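Local coordinates for protein Rho guanine nucleotide exchange factor 3 (Mus musculus, PDB 2Z0Q) that acts as a guanine nucleotide exchange factor for the small GTPases RhoA and RhoB, here represented by its catalytic DH domain and the PH domain that follows, at residues 64-67 with 68-71; 109-112 with 113-116; 167-170 with 171-174. All coordinates share one frame; numbering follows the deposited sequence.

Overall arrangement
All three contacts are local, each within one continuous run of eight residues of the DH helical bundle, so they follow in series and none nests in or crosses another. Contact 1 lies where the chain turns from helix 57-64 into helix 67-84. Contact 2 sits within helix 107-125 and packs directly on contact 1, their centres about 11 Å apart, with T66, L67 and L70 against Y111. Contact 3 marks the end of helix 155-172, about 30 Å from both others between centres; the start of that helix nevertheless reaches them, P156 touching L67, L70 and Y111. Helices 15-51 and 180-213 flank contact 3.

Contact 1. Residues 64-67 with 68-71; sequences FGTL and DSLI
S69 doubles back on T66 and gives two hydrogen bonds to the same carbonyl oxygen. The hydroxyl OG lies 2.7 Å from T66 O, in the carbonyl plane, while the backbone S69 N, also 2.7 Å from T66 O, donates from well above that plane. With chi1 at 71°, OG sits between its own backbone N and carbonyl carbon, turned back toward the preceding turn; there it also meets the T66 methyl, CG2 to OG 3.6 Å. One residue on, L67 O accepts from L70 N at 3.0 Å and more weakly from I71 N at 3.3 Å, and the I71 side chain lies by this oxygen, CG1 to L67 O 3.5 Å. Farther out, F64 turns into the bundle, its ring against H46 and F152, and L67 and I71 both pack on L38 of helix 15-51. L67 and L70 also rest on Y111 of helix 107-125 and on P156. D68 makes a long, weak ion pair with K42 of the same helix 15-51. Bonds of i to i+3 type, followed by a weak i to i+4 bond, lead into helix 67-84 after a tight helix-to-helix turn in the DH bundle.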
# COMPACT_ATOMS: atom_id res chain seq x y z
N PHE A 64 10.82 3.70 9.66
CA PHE A 64 10.15 4.74 10.45
C PHE A 64 10.76 6.13 10.27
O PHE A 64 10.23 7.14 10.75
CB PHE A 64 10.17 4.37 11.94
CG PHE A 64 9.80 2.95 12.23
CD1 PHE A 64 10.69 1.91 11.94
CD2 PHE A 64 8.57 2.64 12.79
CE1 PHE A 64 10.35 0.59 12.20
CE2 PHE A 64 8.22 1.31 13.06
CZ PHE A 64 9.12 0.29 12.76
N GLY A 65 11.89 6.17 9.57
CA GLY A 65 12.59 7.42 9.35
C GLY A 65 11.79 8.55 8.75
O GLY A 65 11.86 9.68 9.24
N THR A 66 11.03 8.28 7.70
CA THR A 66 10.28 9.36 7.09
C THR A 66 9.02 9.74 7.84
O THR A 66 8.62 10.91 7.82
CB THR A 66 9.89 9.05 5.66
OG1 THR A 66 11.01 8.49 4.97
CG2 THR A 66 9.45 10.34 4.95
N LEU A 67 8.40 8.77 8.50
CA LEU A 67 7.18 9.03 9.27
C LEU A 67 7.38 10.20 10.20
O LEU A 67 6.47 11.00 10.40
CB LEU A 67 6.75 7.80 10.08
CG LEU A 67 6.16 6.61 9.34
CD1 LEU A 67 5.76 5.55 10.37
CD2 LEU A 67 4.93 7.03 8.52
N ASP A 68 8.57 10.31 10.76
CA ASP A 68 8.89 11.40 11.67
C ASP A 68 8.94 12.77 11.01
O ASP A 68 9.00 13.78 11.70
CB ASP A 68 10.22 11.14 12.40
CG ASP A 68 10.03 10.29 13.64
OD1 ASP A 68 9.18 10.67 14.48
OD2 ASP A 68 10.72 9.25 13.76
N SER A 69 8.97 12.83 9.70
CA SER A 69 8.97 14.13 9.07
C SER A 69 7.49 14.55 8.87
O SER A 69 7.18 15.73 8.74
CB SER A 69 9.70 14.10 7.74
OG SER A 69 8.98 13.40 6.75
N LEU A 70 6.58 13.57 8.87
CA LEU A 70 5.17 13.89 8.66
C LEU A 70 4.39 14.29 9.91
O LEU A 70 3.40 15.02 9.82
CB LEU A 70 4.46 12.71 8.02
CG LEU A 70 5.09 12.20 6.75
CD1 LEU A 70 4.25 11.05 6.22
CD2 LEU A 70 5.18 13.33 5.72
N ILE A 71 4.82 13.79 11.06
CA ILE A 71 4.13 14.10 12.30
C ILE A 71 3.96 15.60 12.53
O ILE A 71 2.87 16.04 12.86
CB ILE A 71 4.83 13.40 13.51
CG1 ILE A 71 4.70 11.89 13.33
CG2 ILE A 71 4.22 13.86 14.83
CD1 ILE A 71 5.43 11.02 14.39

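Contact 2. Residues 109-112 with 113-116; sequences DSYC and SNQV
Two successive turns of helix 107-125, a member of the DH helical bundle, meet here, with S113 reaching back to S110 and Q115 to Y111. The hydroxyl of S113 donates to S110 O, OG to O 2.7 Å, approaching tilted 29° from the carbonyl plane. The S113 backbone N bonds to D109 O at 3.1 Å and only weakly to S110 O, while N114 N donates to Y111 O at 3.2 Å. On the buried side, the bent Q115 chain brings its amide beside the phenol end of the Y111 ring, OE1 to CZ 3.4 Å. Ring and amide planes stand 67° apart, an oblique meeting rather than a stack. Both polar ends converge on L153 O, which accepts a hydrogen bond from Y111 OH and a weak one from Q115 NE2, so this helix reaches a loop carbonyl with two side chains. The Y111 ring also lies against P156 of helix 155-172; C112 faces I198 and T202 of helix 180-213, and D109 forms a salt bridge with K201 of that same helix. Two kinds of contact thus share these turns: on the exposed side, the bond from S113 to S110 O is an intrahelical serine hydroxyl bond to the carbonyl three residues back, whereas the buried Y111 and C112 make the interhelical packing of the DH bundle.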
# COMPACT_ATOMS: atom_id res chain seq x y z
N ASP A 109 4.90 13.73 -1.14
CA ASP A 109 5.47 13.26 -2.39
C ASP A 109 6.71 12.41 -2.09
O ASP A 109 6.83 11.28 -2.55
CB ASP A 109 5.87 14.46 -3.26
CG ASP A 109 6.32 14.05 -4.63
OD1 ASP A 109 5.67 13.18 -5.22
OD2 ASP A 109 7.31 14.62 -5.14
N SER A 110 7.62 12.98 -1.30
CA SER A 110 8.86 12.33 -0.90
C SER A 110 8.54 11.02 -0.18
O SER A 110 9.08 9.97 -0.50
CB SER A 110 9.63 13.28 0.02
OG SER A 110 10.89 12.75 0.41
N TYR A 111 7.62 11.10 0.78
CA TYR A 111 7.22 9.94 1.55
C TYR A 111 6.63 8.81 0.71
O TYR A 111 7.05 7.65 0.80
CB TYR A 111 6.20 10.34 2.60
CG TYR A 111 5.76 9.18 3.44
CD1 TYR A 111 6.63 8.58 4.33
CD2 TYR A 111 4.48 8.66 3.31
CE1 TYR A 111 6.24 7.48 5.09
CE2 TYR A 111 4.08 7.55 4.06
CZ TYR A 111 4.96 6.97 4.95
OH TYR A 111 4.56 5.88 5.70
N CYS A 112 5.61 9.11 -0.08
CA CYS A 112 4.99 8.06 -0.89
C CYS A 112 5.93 7.44 -1.90
O CYS A 112 5.72 6.29 -2.31
CB CYS A 112 3.75 8.59 -1.58
SG CYS A 112 2.49 9.03 -0.39
N SER A 113 6.97 8.18 -2.30
CA SER A 113 7.92 7.66 -3.28
C SER A 113 8.87 6.63 -2.68
O SER A 113 9.36 5.75 -3.40
CB SER A 113 8.73 8.81 -3.91
OG SER A 113 9.70 9.34 -3.02
N ASN A 114 9.13 6.71 -1.38
CA ASN A 114 10.05 5.76 -0.75
C ASN A 114 9.31 4.61 -0.09
O ASN A 114 9.92 3.70 0.49
CB ASN A 114 10.93 6.48 0.28
CG ASN A 114 10.14 7.00 1.47
OD1 ASN A 114 9.21 6.34 1.97
ND2 ASN A 114 10.52 8.19 1.96
N GLN A 115 7.98 4.65 -0.19
CA GLN A 115 7.15 3.62 0.40
C GLN A 115 7.43 2.23 -0.20
O GLN A 115 7.46 1.24 0.54
CB GLN A 115 5.67 4.00 0.20
CG GLN A 115 4.70 3.30 1.13
CD GLN A 115 4.75 3.84 2.54
OE1 GLN A 115 5.80 4.25 3.04
NE2 GLN A 115 3.61 3.81 3.22
N VAL A 116 7.65 2.14 -1.52
CA VAL A 116 7.87 0.80 -2.12
C VAL A 116 9.08 0.09 -1.55
O VAL A 116 9.02 -1.11 -1.26
CB VAL A 116 7.97 0.85 -3.69
CG1 VAL A 116 9.20 1.60 -4.14
CG2 VAL A 116 8.03 -0.56 -4.25

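Contact 3. Residues 167-170 with 171-174; sequences LREI and LRHT
E169 leaves the helix with CG anti to its N and bends at chi2, which curls the carboxylate forward over the next turn, between R172 and H173. R172 takes the opposite course: chi1 of 68° and a second bend at chi3 fold its guanidinium back toward E169. The two oxygens divide their work. OE1 forms a salt bridge with R172, 2.9 Å from NH1, and lies close to the guanidinium plane; OE2 accepts from H173 NE2 at 2.8 Å, almost exactly in the plane of the imidazole. Both donors nevertheless come from above the carboxylate plane, which is turned 45° from the guanidinium and 61° from the ring. The R172 chain lies against the imidazole, its CG 3.7 Å above the plane of the H173 ring and over its centre.

Along the backbone, R172 N still bonds to R168 O at 2.9 Å, the last such i to i+4 link in this segment. Beyond it, I170 O receives H173 N at 3.1 Å and the hydroxyl of T174, OG1 to I170 O 2.7 Å, from opposite faces of the carbonyl plane, and so closes the end of helix 155-172. T174 O in turn accepts from Q181 of helix 180-213, and E169 and I170 pack on A23 of helix 15-51. The carboxylate would probably favour a protonated imidazole, though R172, sharing it, would weaken that effect; its negative charge near the helix C terminus is probably offset in part by R172.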
# COMPACT_ATOMS: atom_id res chain seq x y z
N LEU A 167 -13.19 16.88 3.84
CA LEU A 167 -13.45 18.29 3.64
C LEU A 167 -14.80 18.49 2.93
O LEU A 167 -15.47 19.46 3.18
CB LEU A 167 -12.34 18.95 2.81
CG LEU A 167 -10.95 18.79 3.42
CD1 LEU A 167 -9.96 19.73 2.67
CD2 LEU A 167 -10.99 19.13 4.91
N ARG A 168 -15.19 17.56 2.04
CA ARG A 168 -16.47 17.73 1.38
C ARG A 168 -17.65 17.53 2.38
O ARG A 168 -18.72 18.10 2.21
CB ARG A 168 -16.60 16.76 0.16
CG ARG A 168 -17.74 17.17 -0.73
CD ARG A 168 -17.83 16.33 -2.01
NE ARG A 168 -16.61 16.40 -2.81
CZ ARG A 168 -15.70 15.43 -2.92
NH1 ARG A 168 -15.81 14.26 -2.27
NH2 ARG A 168 -14.66 15.61 -3.73
N GLU A 169 -17.43 16.71 3.40
CA GLU A 169 -18.46 16.49 4.44
C GLU A 169 -18.67 17.85 5.16
O GLU A 169 -19.80 18.19 5.49
CB GLU A 169 -18.01 15.39 5.40
CG GLU A 169 -19.00 15.14 6.60
CD GLU A 169 -20.39 14.73 6.10
OE1 GLU A 169 -20.46 14.13 5.00
OE2 GLU A 169 -21.39 14.96 6.81
N ILE A 170 -17.61 18.63 5.38
CA ILE A 170 -17.80 19.96 5.96
C ILE A 170 -18.52 20.89 4.96
O ILE A 170 -19.49 21.59 5.28
CB ILE A 170 -16.46 20.63 6.34
CG1 ILE A 170 -15.64 19.70 7.25
CG2 ILE A 170 -16.74 21.97 7.02
CD1 ILE A 170 -14.18 20.19 7.50
N LEU A 171 -18.04 20.86 3.71
CA LEU A 171 -18.60 21.72 2.67
C LEU A 171 -20.11 21.54 2.46
O LEU A 171 -20.86 22.51 2.31
CB LEU A 171 -17.87 21.41 1.33
CG LEU A 171 -18.47 22.17 0.13
CD1 LEU A 171 -18.39 23.68 0.31
CD2 LEU A 171 -17.70 21.75 -1.11
N ARG A 172 -20.57 20.29 2.45
CA ARG A 172 -21.99 20.09 2.16
C ARG A 172 -22.92 20.62 3.24
O ARG A 172 -24.09 20.83 2.98
CB ARG A 172 -22.31 18.62 1.81
CG ARG A 172 -22.17 17.59 2.93
CD ARG A 172 -22.78 16.21 2.47
NE ARG A 172 -22.19 15.81 1.18
CZ ARG A 172 -21.05 15.13 1.05
NH1 ARG A 172 -20.36 14.75 2.12
NH2 ARG A 172 -20.56 14.89 -0.17
N HIS A 173 -22.40 20.87 4.43
CA HIS A 173 -23.25 21.45 5.49
C HIS A 173 -22.88 22.92 5.72
O HIS A 173 -23.32 23.56 6.68
CB HIS A 173 -23.08 20.65 6.77
CG HIS A 173 -23.37 19.20 6.60
ND1 HIS A 173 -24.58 18.73 6.15
CD2 HIS A 173 -22.58 18.11 6.77
CE1 HIS A 173 -24.53 17.42 6.04
NE2 HIS A 173 -23.32 17.01 6.41
N THR A 174 -22.11 23.49 4.80
CA THR A 174 -21.72 24.90 4.91
C THR A 174 -22.69 25.76 4.08
O THR A 174 -22.84 25.55 2.86
CB THR A 174 -20.25 25.12 4.40
OG1 THR A 174 -19.33 24.33 5.18
CG2 THR A 174 -19.85 26.60 4.55